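Local structure of alcohol oxidase (Myceliophthora thermophila, 6F74) at residues T86-Q91 / D427-T432; S93-R98 / E172-S177; G97-Y102 / T157-L162. The protein probably oxidises an organic substrate with molecular oxygen as electron acceptor, being a VAO-type flavoprotein that carries a covalently bound FAD. All blocks are in the same frame, centred on the assembly; numbering follows the deposited sequence.

Interaction 1: residues T86-Q91 / D427-T432. With FAD (flavin-adenine dinucleotide), chain I.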
loop_
_atom_site.group_PDB
_atom_site.type_symbol
_atom_site.label_atom_id
_atom_site.label_comp_id
_atom_site.label_asym_id
_atom_site.label_seq_id
_atom_site.Cartn_x
_atom_site.Cartn_y
_atom_site.Cartn_z
ATOM N N THR A 86 12.700 -5.707 11.668
ATOM C CA THR A 86 11.976 -6.348 10.587
ATOM C C THR A 86 10.522 -6.734 10.959
ATOM O O THR A 86 9.769 -7.249 10.108
ATOM C CB THR A 86 12.796 -7.557 10.060
ATOM O OG1 THR A 86 13.216 -8.370 11.178
ATOM C CG2 THR A 86 14.073 -7.072 9.289
ATOM N N ASP A 87 10.074 -6.440 12.179
ATOM C CA ASP A 87 8.750 -6.887 12.643
ATOM C C ASP A 87 7.682 -5.810 12.497
ATOM O O ASP A 87 7.850 -4.683 12.958
ATOM C CB ASP A 87 8.801 -7.306 14.092
ATOM C CG ASP A 87 7.434 -7.678 14.604
ATOM O OD1 ASP A 87 6.841 -8.578 14.007
ATOM O OD2 ASP A 87 6.911 -7.026 15.534
ATOM N N GLN A 88 6.569 -6.174 11.895
ATOM C CA GLN A 88 5.564 -5.170 11.525
ATOM C C GLN A 88 4.903 -4.512 12.761
ATOM O O GLN A 88 4.596 -3.310 12.723
ATOM C CB GLN A 88 4.487 -5.783 10.647
ATOM C CG GLN A 88 5.004 -6.299 9.320
ATOM C CD GLN A 88 3.915 -6.880 8.425
ATOM O OE1 GLN A 88 2.773 -6.465 8.478
ATOM N NE2 GLN A 88 4.289 -7.808 7.560
ATOM N N ASP A 89 4.688 -5.308 13.825
ATOM C CA ASP A 89 4.042 -4.817 15.039
ATOM C C ASP A 89 4.966 -3.851 15.770
ATOM O O ASP A 89 4.513 -2.803 16.296
ATOM C CB ASP A 89 3.652 -5.954 16.000
ATOM C CG ASP A 89 2.488 -6.769 15.493
ATOM O OD1 ASP A 89 1.808 -6.321 14.546
ATOM O OD2 ASP A 89 2.258 -7.870 16.015
ATOM N N PHE A 90 6.246 -4.208 15.813
ATOM C CA PHE A 90 7.244 -3.344 16.430
ATOM C C PHE A 90 7.218 -1.970 15.750
ATOM O O PHE A 90 7.199 -0.952 16.412
ATOM C CB PHE A 90 8.655 -3.924 16.348
ATOM C CG PHE A 90 9.711 -2.942 16.750
ATOM C CD1 PHE A 90 9.877 -2.592 18.112
ATOM C CD2 PHE A 90 10.493 -2.294 15.787
ATOM C CE1 PHE A 90 10.822 -1.652 18.488
ATOM C CE2 PHE A 90 11.452 -1.362 16.179
ATOM C CZ PHE A 90 11.606 -1.040 17.512
ATOM N N GLN A 91 7.211 -1.968 14.426
ATOM C CA GLN A 91 7.147 -0.715 13.673
ATOM C C GLN A 91 5.812 0.036 13.797
ATOM O O GLN A 91 5.830 1.249 13.833
ATOM C CB GLN A 91 7.503 -0.940 12.215
ATOM C CG GLN A 91 8.941 -1.425 11.972
ATOM C CD GLN A 91 10.019 -0.438 12.334
ATOM O OE1 GLN A 91 9.723 0.698 12.737
ATOM N NE2 GLN A 91 11.311 -0.859 12.193
ATOM N N ASP A 427 4.970 -10.797 6.688
ATOM C CA ASP A 427 6.328 -10.973 6.191
ATOM C C ASP A 427 7.295 -9.951 6.802
ATOM O O ASP A 427 6.858 -8.910 7.315
ATOM C CB ASP A 427 6.326 -10.835 4.663
ATOM C CG ASP A 427 5.749 -12.057 3.970
ATOM O OD1 ASP A 427 5.709 -13.160 4.590
ATOM O OD2 ASP A 427 5.347 -11.908 2.798
ATOM N N PRO A 428 8.605 -10.221 6.707
ATOM C CA PRO A 428 9.572 -9.239 7.210
ATOM C C PRO A 428 9.508 -7.942 6.428
ATOM O O PRO A 428 9.256 -7.978 5.231
ATOM C CB PRO A 428 10.935 -9.936 7.016
ATOM C CG PRO A 428 10.594 -11.395 6.837
ATOM C CD PRO A 428 9.285 -11.389 6.096
ATOM N N VAL A 429 9.747 -6.826 7.111
ATOM C CA VAL A 429 9.660 -5.466 6.548
ATOM C C VAL A 429 10.933 -4.702 6.976
ATOM O O VAL A 429 11.949 -5.323 7.276
ATOM C CB VAL A 429 8.391 -4.737 7.041
ATOM C CG1 VAL A 429 7.142 -5.417 6.482
ATOM C CG2 VAL A 429 8.332 -4.683 8.564
ATOM N N GLY A 430 10.903 -3.372 6.990
ATOM C CA GLY A 430 12.013 -2.572 7.487
ATOM C C GLY A 430 13.045 -2.085 6.474
ATOM O O GLY A 430 14.074 -1.447 6.858
ATOM N N SER A 431 12.800 -2.355 5.187
ATOM C CA SER A 431 13.615 -1.765 4.125
ATOM C C SER A 431 12.863 -0.698 3.337
ATOM O O SER A 431 11.611 -0.708 3.270
ATOM C CB SER A 431 14.123 -2.834 3.165
ATOM O OG SER A 431 14.995 -3.685 3.829
ATOM N N THR A 432 13.626 0.195 2.725
ATOM C CA THR A 432 13.094 1.182 1.792
ATOM C C THR A 432 12.521 0.488 0.551
ATOM O O THR A 432 13.102 -0.454 0.006
ATOM C CB THR A 432 14.176 2.218 1.375
ATOM O OG1 THR A 432 14.645 2.901 2.531
ATOM C CG2 THR A 432 13.617 3.274 0.414
HETATM P PA FAD I . -0.192 5.139 6.727
HETATM O O1A FAD I . 1.310 5.248 6.483
HETATM O O2A FAD I . -0.648 5.278 8.146
HETATM O O5B FAD I . -0.891 6.223 5.817
HETATM C C5B FAD I . -0.799 6.114 4.423
HETATM C C4B FAD I . -1.282 7.409 3.795
HETATM O O4B FAD I . -2.656 7.537 4.123
HETATM C C3B FAD I . -0.631 8.675 4.289
HETATM O O3B FAD I . -0.699 9.633 3.226
HETATM C C2B FAD I . -1.542 9.164 5.388
HETATM O O2B FAD I . -1.602 10.587 5.543
HETATM C C1B FAD I . -2.889 8.702 4.901
HETATM N N9A FAD I . -3.869 8.358 5.936
HETATM C C8A FAD I . -3.824 7.307 6.766
HETATM N N7A FAD I . -4.911 7.276 7.562
HETATM C C5A FAD I . -5.662 8.319 7.222
HETATM C C6A FAD I . -6.950 8.836 7.684
HETATM N N6A FAD I . -7.574 8.157 8.673
HETATM N N1A FAD I . -7.421 9.967 7.095
HETATM C C2A FAD I . -6.730 10.593 6.107
HETATM N N3A FAD I . -5.542 10.152 5.618
HETATM C C4A FAD I . -4.985 9.030 6.142
HETATM N N1 FAD I . -1.607 -2.817 -0.006
HETATM C C2 FAD I . -2.423 -3.624 -0.721
HETATM O O2 FAD I . -3.168 -3.109 -1.594
HETATM N N3 FAD I . -2.482 -4.954 -0.509
HETATM C C4 FAD I . -1.710 -5.575 0.400
HETATM O O4 FAD I . -1.753 -6.810 0.581
HETATM C C4X FAD I . -0.775 -4.768 1.212
HETATM N N5 FAD I . 0.030 -5.335 2.133
HETATM C C5X FAD I . 0.870 -4.567 2.869
HETATM C C6 FAD I . 1.682 -5.169 3.831
HETATM C C7 FAD I . 2.542 -4.428 4.622
HETATM C C7M FAD I . 3.364 -5.239 5.592
HETATM C C8 FAD I . 2.598 -2.947 4.457
HETATM C C8M FAD I . 3.480 -2.052 5.317
HETATM C C9 FAD I . 1.808 -2.345 3.483
HETATM C C9A FAD I . 0.928 -3.087 2.675
HETATM N N10 FAD I . 0.083 -2.502 1.693
HETATM C C10 FAD I . -0.772 -3.322 0.944
HETATM C "C1'" FAD I . 0.123 -1.060 1.355
HETATM C "C2'" FAD I . -0.889 -0.130 1.939
HETATM O "O2'" FAD I . -2.067 -0.234 1.143
HETATM C "C3'" FAD I . -0.369 1.308 1.844
HETATM O "O3'" FAD I . 0.957 1.429 2.390
HETATM C "C4'" FAD I . -1.304 2.295 2.531
HETATM O "O4'" FAD I . -0.779 3.619 2.402
HETATM C "C5'" FAD I . -1.503 1.940 3.996
HETATM O "O5'" FAD I . -2.384 2.862 4.614
HETATM P P FAD I . -2.128 3.053 6.164
HETATM O O1P FAD I . -2.027 1.710 6.834
HETATM O O2P FAD I . -3.138 4.046 6.634
HETATM O O3P FAD I . -0.648 3.706 6.118
#
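T86 and V429 bring their CA atoms to 4.7 Å, and one backbone hydrogen bond, from V429 N to T86 O at 3.0 Å, ties the residue before the N-cap of helix 88-93 to the loop between helix 415-422 and strand 435-440. T86 O also receives a CA-H contact from P428, and T86 CA returns one to V429 O. D87 stands at the N-cap of the helix, its OD2 accepting from F90 N at 2.9 Å from above the carboxylate plane.

Q88 makes the side-chain hydrogen bond of the contact. Its CG sits anti to the carbonyl carbon (chi1 -63°) and the chain runs extended from there, carrying the amide to the far loop. NE2 donates to D427 O at 2.8 Å, nearly straight at 170°, in the carbonyl plane on a lone pair and in the plane of its own amide. With NE2 engaged, Q88 OE1 is on the flavin side, 3.2 Å from C7M of FAD; the bond probably holds the amide at this rotation. V429 crosses the Q88 chain at about a right angle, with V429 CG1 3.7 Å from Q88 CG. The same V429 CG1 touches C7M of FAD at 3.9 Å, while its other branch, CG2, packs 3.3 Å from T86 O. Next in the chain, G430 has phi at 94°, where a CB would press on the carbonyl oxygen of V429 and point at T86. G430 O is held by W85 NE1.

Q88 and V429 thus belong to the FAD pocket, and together they wall the 7-methyl corner of the isoalloxazine dimethylbenzene ring, next to the 8-methyl that carries the covalent link in this protein.

Interaction 2: residues S93-R98 / E172-S177; sequences SDPIGR and ELWLHS
P95, second residue of the type I turn D94-G97, sets its CA over one face of the indole of W174, which projects from strand 171-174 of the four-stranded sheet 57-59, 128-131, 171-174 and 152-155; the two side chains cross obliquely. P95 CA stands 3.7 Å from the centroid of the six-membered ring and 10° off its normal, a CH-pi contact over the ring centre. P95 CB adds an apolar touch to W174 CE3 at 3.8 Å, and P95 CD rests near CH2 and CZ3. W174 CG lies anti to the backbone N (chi1 -168°), and the indole beyond it meets the turn. S93 O meets it at the edge, 3.4 Å from W174 CH2, and H176 CB backs the opposite face near the rim. An alanine in place of W174 would probably leave P95 without its aromatic floor and open a gap between the turn and H176.

The turn has its own fastening: D94 OD1 accepts from I96 N at 2.9 Å through its anti lone pair, an Asx turn, and G97 N closes on D94 O.

Two residues before W174, on the same side of the strand, E172 also reaches across. In this PCMH-type FAD-binding domain the strand is bonded to 128-131 and 152-155, while L173, between the two, packs on helix 135-147. The E172 carboxylate lies close to P95 O, with E172 OE1 2.6 Å from P95 O. E172 OE2 takes R98 NH2 in a salt bridge of 3.1 Å, tip to tip, with the two planar groups 26° apart. R98 is held on other sides as well: NH1 donates to G97 O at 2.9 Å from above that carbonyl plane, and NE forms a salt bridge with D166.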
loop_
_atom_site.group_PDB
_atom_site.type_symbol
_atom_site.label_atom_id
_atom_site.label_comp_id
_atom_site.label_asym_id
_atom_site.label_seq_id
_atom_site.Cartn_x
_atom_site.Cartn_y
_atom_site.Cartn_z
ATOM N N SER A 93 3.983 0.154 16.487
ATOM C CA SER A 93 3.833 0.516 17.901
ATOM C C SER A 93 4.416 1.881 18.286
ATOM O O SER A 93 4.000 2.473 19.269
ATOM C CB SER A 93 4.517 -0.544 18.787
ATOM O OG SER A 93 5.949 -0.509 18.609
ATOM N N ASP A 94 5.392 2.363 17.507
ATOM C CA ASP A 94 5.998 3.667 17.726
ATOM C C ASP A 94 5.324 4.702 16.798
ATOM O O ASP A 94 4.993 4.384 15.652
ATOM C CB ASP A 94 7.477 3.578 17.384
ATOM C CG ASP A 94 8.238 4.791 17.841
ATOM O OD1 ASP A 94 8.089 5.887 17.226
ATOM O OD2 ASP A 94 8.983 4.655 18.843
ATOM N N PRO A 95 5.132 5.945 17.268
ATOM C CA PRO A 95 4.523 6.987 16.433
ATOM C C PRO A 95 5.230 7.296 15.131
ATOM O O PRO A 95 4.578 7.741 14.197
ATOM C CB PRO A 95 4.545 8.220 17.336
ATOM C CG PRO A 95 5.427 7.907 18.480
ATOM C CD PRO A 95 5.351 6.438 18.650
ATOM N N ILE A 96 6.547 7.113 15.068
ATOM C CA ILE A 96 7.292 7.269 13.818
ATOM C C ILE A 96 7.967 5.951 13.378
ATOM O O ILE A 96 8.978 5.948 12.668
ATOM C CB ILE A 96 8.296 8.417 13.857
ATOM C CG1 ILE A 96 9.282 8.225 14.995
ATOM C CG2 ILE A 96 7.550 9.740 14.045
ATOM C CD1 ILE A 96 10.520 9.079 14.870
ATOM N N GLY A 97 7.376 4.846 13.791
ATOM C CA GLY A 97 7.791 3.545 13.295
ATOM C C GLY A 97 7.244 3.346 11.897
ATOM O O GLY A 97 6.055 3.632 11.648
ATOM N N ARG A 98 8.106 2.867 11.003
ATOM C CA ARG A 98 7.781 2.718 9.608
ATOM C C ARG A 98 8.103 1.317 9.095
ATOM O O ARG A 98 9.235 0.849 9.195
ATOM C CB ARG A 98 8.580 3.738 8.806
ATOM C CG ARG A 98 8.176 5.183 9.121
ATOM C CD ARG A 98 6.891 5.563 8.448
ATOM N NE ARG A 98 6.463 6.905 8.814
ATOM C CZ ARG A 98 5.822 7.243 9.937
ATOM N NH1 ARG A 98 5.547 6.341 10.871
ATOM N NH2 ARG A 98 5.516 8.525 10.171
ATOM N N GLU A 172 2.699 15.172 13.846
ATOM C CA GLU A 172 1.956 13.997 13.416
ATOM C C GLU A 172 0.623 13.830 14.168
ATOM O O GLU A 172 0.587 13.783 15.385
ATOM C CB GLU A 172 2.802 12.743 13.565
ATOM C CG GLU A 172 2.153 11.490 12.997
ATOM C CD GLU A 172 2.976 10.254 13.219
ATOM O OE1 GLU A 172 2.932 9.740 14.333
ATOM O OE2 GLU A 172 3.631 9.772 12.263
ATOM N N LEU A 173 -0.468 13.745 13.419
ATOM C CA LEU A 173 -1.717 13.232 13.933
ATOM C C LEU A 173 -1.659 11.730 13.828
ATOM O O LEU A 173 -1.886 11.164 12.736
ATOM C CB LEU A 173 -2.887 13.792 13.126
ATOM C CG LEU A 173 -4.269 13.257 13.528
ATOM C CD1 LEU A 173 -4.637 13.660 14.947
ATOM C CD2 LEU A 173 -5.269 13.774 12.523
ATOM N N TRP A 174 -1.340 11.078 14.941
ATOM C CA TRP A 174 -1.260 9.601 15.005
ATOM C C TRP A 174 -2.608 9.008 15.441
ATOM O O TRP A 174 -3.069 9.224 16.560
ATOM C CB TRP A 174 -0.160 9.216 15.984
ATOM C CG TRP A 174 0.253 7.778 15.978
ATOM C CD1 TRP A 174 0.251 6.905 14.907
ATOM C CD2 TRP A 174 0.760 7.045 17.085
ATOM N NE1 TRP A 174 0.720 5.673 15.306
ATOM C CE2 TRP A 174 1.044 5.733 16.636
ATOM C CE3 TRP A 174 1.022 7.370 18.413
ATOM C CZ2 TRP A 174 1.580 4.748 17.474
ATOM C CZ3 TRP A 174 1.548 6.388 19.259
ATOM C CH2 TRP A 174 1.816 5.089 18.776
ATOM N N LEU A 175 -3.241 8.259 14.536
ATOM C CA LEU A 175 -4.601 7.757 14.740
ATOM C C LEU A 175 -4.675 6.330 15.250
ATOM O O LEU A 175 -5.763 5.783 15.391
ATOM C CB LEU A 175 -5.380 7.918 13.443
ATOM C CG LEU A 175 -5.530 9.389 13.010
ATOM C CD1 LEU A 175 -6.129 9.437 11.610
ATOM C CD2 LEU A 175 -6.379 10.196 13.989
ATOM N N HIS A 176 -3.536 5.737 15.583
ATOM C CA HIS A 176 -3.457 4.295 15.892
ATOM C C HIS A 176 -4.333 3.880 17.082
ATOM O O HIS A 176 -4.843 2.780 17.113
ATOM C CB HIS A 176 -1.998 3.909 16.082
ATOM C CG HIS A 176 -1.768 2.455 16.319
ATOM N ND1 HIS A 176 -1.215 1.977 17.480
ATOM C CD2 HIS A 176 -1.971 1.381 15.525
ATOM C CE1 HIS A 176 -1.115 0.664 17.406
ATOM N NE2 HIS A 176 -1.530 0.283 16.218
ATOM N N SER A 177 -4.539 4.763 18.057
ATOM C CA SER A 177 -5.473 4.480 19.179
ATOM C C SER A 177 -6.842 5.152 19.062
ATOM O O SER A 177 -7.559 5.271 20.059
ATOM C CB SER A 177 -4.839 4.877 20.514
ATOM O OG SER A 177 -3.551 4.322 20.641
#

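Interaction 3: residues G97-Y102 / T157-L162; sequences GRNYPY and TGHDLL. With FAD (flavin-adenine dinucleotide), chain I.
N99 and Y100 line the FAD where H159 is joined to it. H159 ND1 is bonded covalently to C8M of FAD at 1.6 Å, and N99 CG lies over one face of that imidazole, offset toward the rim, with the amide and ring planes 32° apart. N99 CB lies 3.4 Å from C8M of FAD. Y100 brings its CE2 within 3.1 Å of C8M of FAD, and its ring lies alongside L161, CD2 to L161 CG at 3.7 Å.

A histidyl link to the flavin 8-methyl is common among the covalent flavoproteins of the VAO family, and the loop 157-162 that carries it here also binds the diphosphate. T157 N donates to O2A of FAD at 2.8 Å, nearly straight at 177°, joined on the same oxygen by G158 N, while D160 N holds O1A. T157 OG1 bonds O1P and accepts from H159 N, an ST turn.

Farther out, S233 OG bonds H159 NE2, R164 forms a salt bridge with D160, and D160 OD2 accepts from L162 N in an Asx turn. A CB on G158 would clash with G97 O. The two backbones are stitched by a weak bond from N99 N to G158 O and by water: one accepts from Y100 N at 2.7 Å and donates to G158 O and D160 O, another joins Y100 O to L161 O.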
loop_
_atom_site.group_PDB
_atom_site.type_symbol
_atom_site.label_atom_id
_atom_site.label_comp_id
_atom_site.label_asym_id
_atom_site.label_seq_id
_atom_site.Cartn_x
_atom_site.Cartn_y
_atom_site.Cartn_z
ATOM N N GLY A 97 7.376 4.846 13.791
ATOM C CA GLY A 97 7.791 3.545 13.295
ATOM C C GLY A 97 7.244 3.346 11.897
ATOM O O GLY A 97 6.055 3.632 11.648
ATOM N N ARG A 98 8.106 2.867 11.003
ATOM C CA ARG A 98 7.781 2.718 9.608
ATOM C C ARG A 98 8.103 1.317 9.095
ATOM O O ARG A 98 9.235 0.849 9.195
ATOM C CB ARG A 98 8.580 3.738 8.806
ATOM C CG ARG A 98 8.176 5.183 9.121
ATOM C CD ARG A 98 6.891 5.563 8.448
ATOM N NE ARG A 98 6.463 6.905 8.814
ATOM C CZ ARG A 98 5.822 7.243 9.937
ATOM N NH1 ARG A 98 5.547 6.341 10.871
ATOM N NH2 ARG A 98 5.516 8.525 10.171
ATOM N N ASN A 99 7.091 0.629 8.569
ATOM C CA ASN A 99 7.309 -0.691 7.989
ATOM C C ASN A 99 8.298 -0.618 6.801
ATOM O O ASN A 99 9.238 -1.369 6.724
ATOM C CB ASN A 99 5.993 -1.274 7.517
ATOM C CG ASN A 99 5.290 -2.059 8.583
ATOM O OD1 ASN A 99 5.080 -3.239 8.408
ATOM N ND2 ASN A 99 4.919 -1.414 9.683
ATOM N N TYR A 100 8.041 0.301 5.889
ATOM C CA TYR A 100 8.886 0.526 4.755
ATOM C C TYR A 100 9.454 1.964 4.808
ATOM O O TYR A 100 8.996 2.843 4.115
ATOM C CB TYR A 100 8.082 0.307 3.501
ATOM C CG TYR A 100 7.516 -1.090 3.369
ATOM C CD1 TYR A 100 8.339 -2.205 3.240
ATOM C CD2 TYR A 100 6.150 -1.284 3.345
ATOM C CE1 TYR A 100 7.812 -3.479 3.115
ATOM C CE2 TYR A 100 5.599 -2.549 3.179
ATOM C CZ TYR A 100 6.411 -3.651 3.080
ATOM O OH TYR A 100 5.809 -4.879 2.945
ATOM N N PRO A 101 10.455 2.197 5.656
ATOM C CA PRO A 101 10.917 3.572 5.885
ATOM C C PRO A 101 11.435 4.211 4.616
ATOM O O PRO A 101 12.232 3.588 3.910
ATOM C CB PRO A 101 12.041 3.387 6.912
ATOM C CG PRO A 101 12.480 1.977 6.755
ATOM C CD PRO A 101 11.220 1.226 6.464
ATOM N N TYR A 102 10.960 5.410 4.312
ATOM C CA TYR A 102 11.183 6.016 2.999
ATOM C C TYR A 102 12.667 6.440 2.834
ATOM O O TYR A 102 13.220 6.412 1.738
ATOM C CB TYR A 102 10.214 7.179 2.743
ATOM C CG TYR A 102 10.422 7.796 1.375
ATOM C CD1 TYR A 102 10.053 7.119 0.233
ATOM C CD2 TYR A 102 11.064 9.021 1.231
ATOM C CE1 TYR A 102 10.261 7.651 -1.020
ATOM C CE2 TYR A 102 11.300 9.564 -0.029
ATOM C CZ TYR A 102 10.889 8.866 -1.149
ATOM O OH TYR A 102 11.105 9.390 -2.392
ATOM N N THR A 157 -1.029 3.991 10.598
ATOM C CA THR A 157 -0.126 2.871 10.906
ATOM C C THR A 157 1.375 3.026 10.546
ATOM O O THR A 157 2.198 2.243 11.022
ATOM C CB THR A 157 -0.602 1.574 10.176
ATOM O OG1 THR A 157 -0.420 1.726 8.760
ATOM C CG2 THR A 157 -2.091 1.260 10.508
ATOM N N GLY A 158 1.738 3.997 9.718
ATOM C CA GLY A 158 3.090 4.093 9.189
ATOM C C GLY A 158 3.492 3.023 8.183
ATOM O O GLY A 158 4.678 2.830 7.915
ATOM N N HIS A 159 2.506 2.377 7.568
ATOM C CA HIS A 159 2.781 1.378 6.539
ATOM C C HIS A 159 3.258 1.958 5.226
ATOM O O HIS A 159 3.783 1.214 4.433
ATOM C CB HIS A 159 1.536 0.482 6.245
ATOM C CG HIS A 159 1.601 -0.843 6.931
ATOM N ND1 HIS A 159 2.377 -1.909 6.472
ATOM C CD2 HIS A 159 1.138 -1.206 8.152
ATOM C CE1 HIS A 159 2.220 -2.916 7.328
ATOM N NE2 HIS A 159 1.503 -2.510 8.355
ATOM N N ASP A 160 3.041 3.251 4.965
ATOM C CA ASP A 160 3.257 3.776 3.637
ATOM C C ASP A 160 4.658 3.497 3.079
ATOM O O ASP A 160 5.651 3.504 3.830
ATOM C CB ASP A 160 3.040 5.284 3.568
ATOM C CG ASP A 160 2.581 5.736 2.218
ATOM O OD1 ASP A 160 1.448 5.380 1.866
ATOM O OD2 ASP A 160 3.345 6.421 1.511
ATOM N N LEU A 161 4.692 3.269 1.770
ATOM C CA LEU A 161 5.921 2.993 1.023
ATOM C C LEU A 161 6.538 4.239 0.384
ATOM O O LEU A 161 7.706 4.208 0.004
ATOM C CB LEU A 161 5.644 1.985 -0.110
ATOM C CG LEU A 161 5.335 0.510 0.198
ATOM C CD1 LEU A 161 3.948 0.272 0.779
ATOM C CD2 LEU A 161 5.456 -0.285 -1.104
ATOM N N LEU A 162 5.751 5.319 0.289
ATOM C CA LEU A 162 6.095 6.533 -0.444
ATOM C C LEU A 162 6.350 7.803 0.405
ATOM O O LEU A 162 6.446 8.920 -0.136
ATOM C CB LEU A 162 4.997 6.808 -1.473
ATOM C CG LEU A 162 5.030 6.105 -2.833
ATOM C CD1 LEU A 162 4.942 4.602 -2.689
ATOM C CD2 LEU A 162 3.846 6.617 -3.645
HETATM P PA FAD I . -0.192 5.139 6.727
HETATM O O1A FAD I . 1.310 5.248 6.483
HETATM O O2A FAD I . -0.648 5.278 8.146
HETATM O O5B FAD I . -0.891 6.223 5.817
HETATM C C5B FAD I . -0.799 6.114 4.423
HETATM C C4B FAD I . -1.282 7.409 3.795
HETATM O O4B FAD I . -2.656 7.537 4.123
HETATM C C3B FAD I . -0.631 8.675 4.289
HETATM O O3B FAD I . -0.699 9.633 3.226
HETATM C C2B FAD I . -1.542 9.164 5.388
HETATM O O2B FAD I . -1.602 10.587 5.543
HETATM C C1B FAD I . -2.889 8.702 4.901
HETATM N N9A FAD I . -3.869 8.358 5.936
HETATM C C8A FAD I . -3.824 7.307 6.766
HETATM N N7A FAD I . -4.911 7.276 7.562
HETATM C C5A FAD I . -5.662 8.319 7.222
HETATM C C6A FAD I . -6.950 8.836 7.684
HETATM N N6A FAD I . -7.574 8.157 8.673
HETATM N N1A FAD I . -7.421 9.967 7.095
HETATM C C2A FAD I . -6.730 10.593 6.107
HETATM N N3A FAD I . -5.542 10.152 5.618
HETATM C C4A FAD I . -4.985 9.030 6.142
HETATM N N1 FAD I . -1.607 -2.817 -0.006
HETATM C C2 FAD I . -2.423 -3.624 -0.721
HETATM O O2 FAD I . -3.168 -3.109 -1.594
HETATM N N3 FAD I . -2.482 -4.954 -0.509
HETATM C C4 FAD I . -1.710 -5.575 0.400
HETATM O O4 FAD I . -1.753 -6.810 0.581
HETATM C C4X FAD I . -0.775 -4.768 1.212
HETATM N N5 FAD I . 0.030 -5.335 2.133
HETATM C C5X FAD I . 0.870 -4.567 2.869
HETATM C C6 FAD I . 1.682 -5.169 3.831
HETATM C C7 FAD I . 2.542 -4.428 4.622
HETATM C C7M FAD I . 3.364 -5.239 5.592
HETATM C C8 FAD I . 2.598 -2.947 4.457
HETATM C C8M FAD I . 3.480 -2.052 5.317
HETATM C C9 FAD I . 1.808 -2.345 3.483
HETATM C C9A FAD I . 0.928 -3.087 2.675
HETATM N N10 FAD I . 0.083 -2.502 1.693
HETATM C C10 FAD I . -0.772 -3.322 0.944
HETATM C "C1'" FAD I . 0.123 -1.060 1.355
HETATM C "C2'" FAD I . -0.889 -0.130 1.939
HETATM O "O2'" FAD I . -2.067 -0.234 1.143
HETATM C "C3'" FAD I . -0.369 1.308 1.844
HETATM O "O3'" FAD I . 0.957 1.429 2.390
HETATM C "C4'" FAD I . -1.304 2.295 2.531
HETATM O "O4'" FAD I . -0.779 3.619 2.402
HETATM C "C5'" FAD I . -1.503 1.940 3.996
HETATM O "O5'" FAD I . -2.384 2.862 4.614
HETATM P P FAD I . -2.128 3.053 6.164
HETATM O O1P FAD I . -2.027 1.710 6.834
HETATM O O2P FAD I . -3.138 4.046 6.634
HETATM O O3P FAD I . -0.648 3.706 6.118
HETATM O O HOH W 1 4.744 1.259 10.793
HETATM O O HOH W 2 9.539 3.003 1.433
HETATM O O HOH W 3 6.596 2.632 6.002
#

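In the fold
Interactions 1 and 3 both close on FAD and share a seam, since G430 N bonds N99 O and T432 OG1 bonds P101 O. Interaction 2 is nested with interaction 3 inside the loop closed by interaction 1, and it overlaps interaction 3 at G97 and R98. Interaction 3 is buried beside the cofactor and is the most polar, with waters and phosphate bonds around the covalent link. Interaction 2, also buried, joins the overlapping run 93-98 to strand 171-174 through an aromatic face and a salt bridge. Interaction 1 is only partly buried: backbone and amide bonds join the start of helix 88-93 to a loop, with Q88 and V429 facing the flavin and T86 and D427 exposed.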